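Local coordinates for nitrogenase molybdenum-iron protein alpha chain (Clostridium pasteurianum, PDB 4WES) that forms, with the beta chain, the molybdenum-iron component of nitrogenase, which reduces dinitrogen to ammonium at an iron-molybdenum-sulfur cofactor, at residues A[296-304]-A[417-425]. Numbering follows the deposited sequence.
Sequences LRDMAKCFD and LKKAGVPLS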
# COMPACT_ATOMS: atom_id res chain seq x y z
N LEU A 296 -36.37 8.24 -27.91
CA LEU A 296 -36.58 9.68 -27.98
C LEU A 296 -37.54 10.02 -29.10
O LEU A 296 -38.37 10.92 -28.98
CB LEU A 296 -35.25 10.40 -28.16
CG LEU A 296 -34.27 10.29 -26.99
CD1 LEU A 296 -32.94 10.95 -27.38
CD2 LEU A 296 -34.83 10.95 -25.75
N ARG A 297 -37.43 9.34 -30.23
CA ARG A 297 -38.34 9.59 -31.34
C ARG A 297 -39.77 9.13 -31.02
O ARG A 297 -40.73 9.81 -31.39
CB ARG A 297 -37.80 8.96 -32.63
CG ARG A 297 -36.59 9.73 -33.16
CD ARG A 297 -35.91 9.04 -34.31
NE ARG A 297 -34.89 9.92 -34.82
CZ ARG A 297 -33.92 9.54 -35.64
NH1 ARG A 297 -33.80 8.26 -35.99
NH2 ARG A 297 -33.06 10.43 -36.09
N ASP A 298 -39.91 8.05 -30.28
CA ASP A 298 -41.26 7.61 -29.86
C ASP A 298 -41.89 8.63 -28.91
O ASP A 298 -43.09 8.93 -28.99
CB ASP A 298 -41.17 6.26 -29.15
CG ASP A 298 -40.96 5.07 -30.08
OD1 ASP A 298 -41.21 5.19 -31.29
OD2 ASP A 298 -40.64 4.00 -29.55
N MET A 299 -41.07 9.14 -27.99
CA MET A 299 -41.55 10.13 -27.03
C MET A 299 -42.02 11.37 -27.78
O MET A 299 -43.09 11.93 -27.51
CB MET A 299 -40.45 10.52 -26.06
CG MET A 299 -40.07 9.43 -25.10
SD MET A 299 -38.67 9.92 -24.08
CE MET A 299 -39.46 11.17 -23.08
N ALA A 300 -41.24 11.83 -28.77
CA ALA A 300 -41.59 13.03 -29.52
C ALA A 300 -42.89 12.80 -30.29
O ALA A 300 -43.73 13.70 -30.39
CB ALA A 300 -40.47 13.41 -30.46
N LYS A 301 -43.09 11.61 -30.83
CA LYS A 301 -44.34 11.30 -31.50
C LYS A 301 -45.54 11.40 -30.56
O LYS A 301 -46.60 11.89 -30.94
CB LYS A 301 -44.29 9.92 -32.15
CG LYS A 301 -43.41 9.86 -33.39
CD LYS A 301 -43.15 8.45 -33.89
CE LYS A 301 -42.13 8.48 -35.01
NZ LYS A 301 -41.79 7.13 -35.48
N CYS A 302 -45.37 10.93 -29.32
CA CYS A 302 -46.46 10.99 -28.35
C CYS A 302 -46.83 12.42 -28.01
O CYS A 302 -48.02 12.74 -27.91
CB CYS A 302 -46.10 10.21 -27.08
SG CYS A 302 -46.01 8.42 -27.26
N PHE A 303 -45.85 13.28 -27.78
CA PHE A 303 -46.11 14.66 -27.41
C PHE A 303 -46.56 15.52 -28.59
O PHE A 303 -47.33 16.49 -28.42
CB PHE A 303 -44.92 15.28 -26.68
CG PHE A 303 -44.85 14.89 -25.23
CD1 PHE A 303 -44.14 13.78 -24.84
CD2 PHE A 303 -45.50 15.60 -24.26
CE1 PHE A 303 -44.10 13.41 -23.51
CE2 PHE A 303 -45.47 15.24 -22.93
CZ PHE A 303 -44.74 14.14 -22.54
N ASP A 304 -46.08 15.19 -29.79
CA ASP A 304 -46.36 15.93 -31.02
C ASP A 304 -46.33 17.45 -30.84
O ASP A 304 -47.26 18.17 -31.20
CB ASP A 304 -47.68 15.46 -31.59
CG ASP A 304 -47.89 15.89 -33.04
OD1 ASP A 304 -46.91 16.21 -33.75
OD2 ASP A 304 -49.07 15.89 -33.43
N LEU A 417 -50.84 6.15 -33.20
CA LEU A 417 -49.46 6.03 -32.74
C LEU A 417 -49.03 4.56 -32.72
O LEU A 417 -47.90 4.23 -33.13
CB LEU A 417 -49.30 6.67 -31.37
CG LEU A 417 -49.34 8.21 -31.34
CD1 LEU A 417 -49.60 8.72 -29.92
CD2 LEU A 417 -48.09 8.84 -31.93
N LYS A 418 -49.89 3.66 -32.26
CA LYS A 418 -49.52 2.22 -32.28
C LYS A 418 -49.28 1.71 -33.70
O LYS A 418 -48.33 0.98 -33.96
CB LYS A 418 -50.56 1.33 -31.59
CG LYS A 418 -50.67 1.56 -30.09
CD LYS A 418 -51.74 0.65 -29.51
CE LYS A 418 -52.03 0.94 -28.06
NZ LYS A 418 -53.12 0.07 -27.56
N LYS A 419 -50.18 2.09 -34.63
CA LYS A 419 -50.03 1.71 -36.01
C LYS A 419 -48.72 2.24 -36.59
O LYS A 419 -48.12 1.61 -37.46
CB LYS A 419 -51.21 2.24 -36.83
CG LYS A 419 -51.67 1.35 -37.98
CD LYS A 419 -52.69 2.09 -38.84
CE LYS A 419 -53.81 2.72 -38.01
NZ LYS A 419 -54.44 3.88 -38.70
N ALA A 420 -48.28 3.39 -36.09
CA ALA A 420 -47.02 4.00 -36.49
C ALA A 420 -45.79 3.40 -35.77
O ALA A 420 -44.68 3.86 -36.01
CB ALA A 420 -47.08 5.50 -36.29
N GLY A 421 -45.98 2.41 -34.90
CA GLY A 421 -44.87 1.69 -34.27
C GLY A 421 -44.53 2.13 -32.85
O GLY A 421 -43.55 1.64 -32.28
N VAL A 422 -45.32 3.02 -32.25
CA VAL A 422 -45.00 3.48 -30.92
C VAL A 422 -45.53 2.43 -29.93
O VAL A 422 -46.70 2.03 -30.04
CB VAL A 422 -45.66 4.85 -30.67
CG1 VAL A 422 -45.41 5.32 -29.25
CG2 VAL A 422 -45.15 5.89 -31.66
N PRO A 423 -44.68 1.98 -28.99
CA PRO A 423 -45.04 0.84 -28.13
C PRO A 423 -45.86 1.29 -26.91
O PRO A 423 -45.45 1.13 -25.75
CB PRO A 423 -43.69 0.27 -27.73
CG PRO A 423 -42.79 1.48 -27.70
CD PRO A 423 -43.26 2.35 -28.85
N LEU A 424 -47.02 1.90 -27.20
CA LEU A 424 -47.95 2.30 -26.15
C LEU A 424 -48.55 1.06 -25.48
O LEU A 424 -49.18 0.23 -26.14
CB LEU A 424 -49.04 3.22 -26.72
CG LEU A 424 -48.66 4.68 -26.87
CD1 LEU A 424 -49.53 5.38 -27.87
CD2 LEU A 424 -48.72 5.40 -25.53
N SER A 425 -48.36 0.98 -24.18
CA SER A 425 -48.87 -0.13 -23.36
C SER A 425 -48.55 -1.47 -23.99
O SER A 425 -49.36 -2.37 -23.97
CB SER A 425 -50.38 0.06 -23.12
OG SER A 425 -50.59 1.37 -22.60
O HOH W 1 -41.19 3.19 -33.07
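Val422 sets CG1 anti to its backbone N (chi1 177°), which turns CG1 to Cys302 and CG2 to Asp298 and Lys301. Cys302 holds SG beside its own backbone N (chi1 -69°), and SG meets Val422 CG1 at 3.7 Å. Leu424 CD2 reaches the same sulfur more loosely. Val422 CG2 lies 3.9 Å from Lys301 CD. The lysine chain, extended beyond CG, crosses the valine at a slant and touches it through its methylenes. Leu417 adds its two methyls: CD2 sits 3.5 Å from Lys301 O, and CD1 is 4.2 Å from Cys302 CA.

The polar end is Asp298. Its OD2 lies 3.2 Å from Pro423 CD, with CG of the same ring next nearest. No direct hydrogen bond joins the two segments. Instead one water donates both to Asp298 OD1, at 2.7 Å, and to Gly421 O, at 2.9 Å. The carboxylate is thus tied to the turn after helix 411-419. That helix ends in a Schellman motif, with Gly421 at positive phi and Val422 N bonded to Leu417 O at 3.0 Å. The motif brings Leu417 and Val422 together on the side facing helix 289-303. Pro423 then centres an inverse gamma turn.

The contact lies away from the metal clusters. It joins the last turns of helix 289-303 to the end of helix 411-419 and the turn that follows it. Val422 and Leu424 also pack on Ile282 of strand 281-283, as does Met299 of helix 289-303. Leu296 packs on both helix 221-232 and helix 306-334, and Ala300 on helix 306-334.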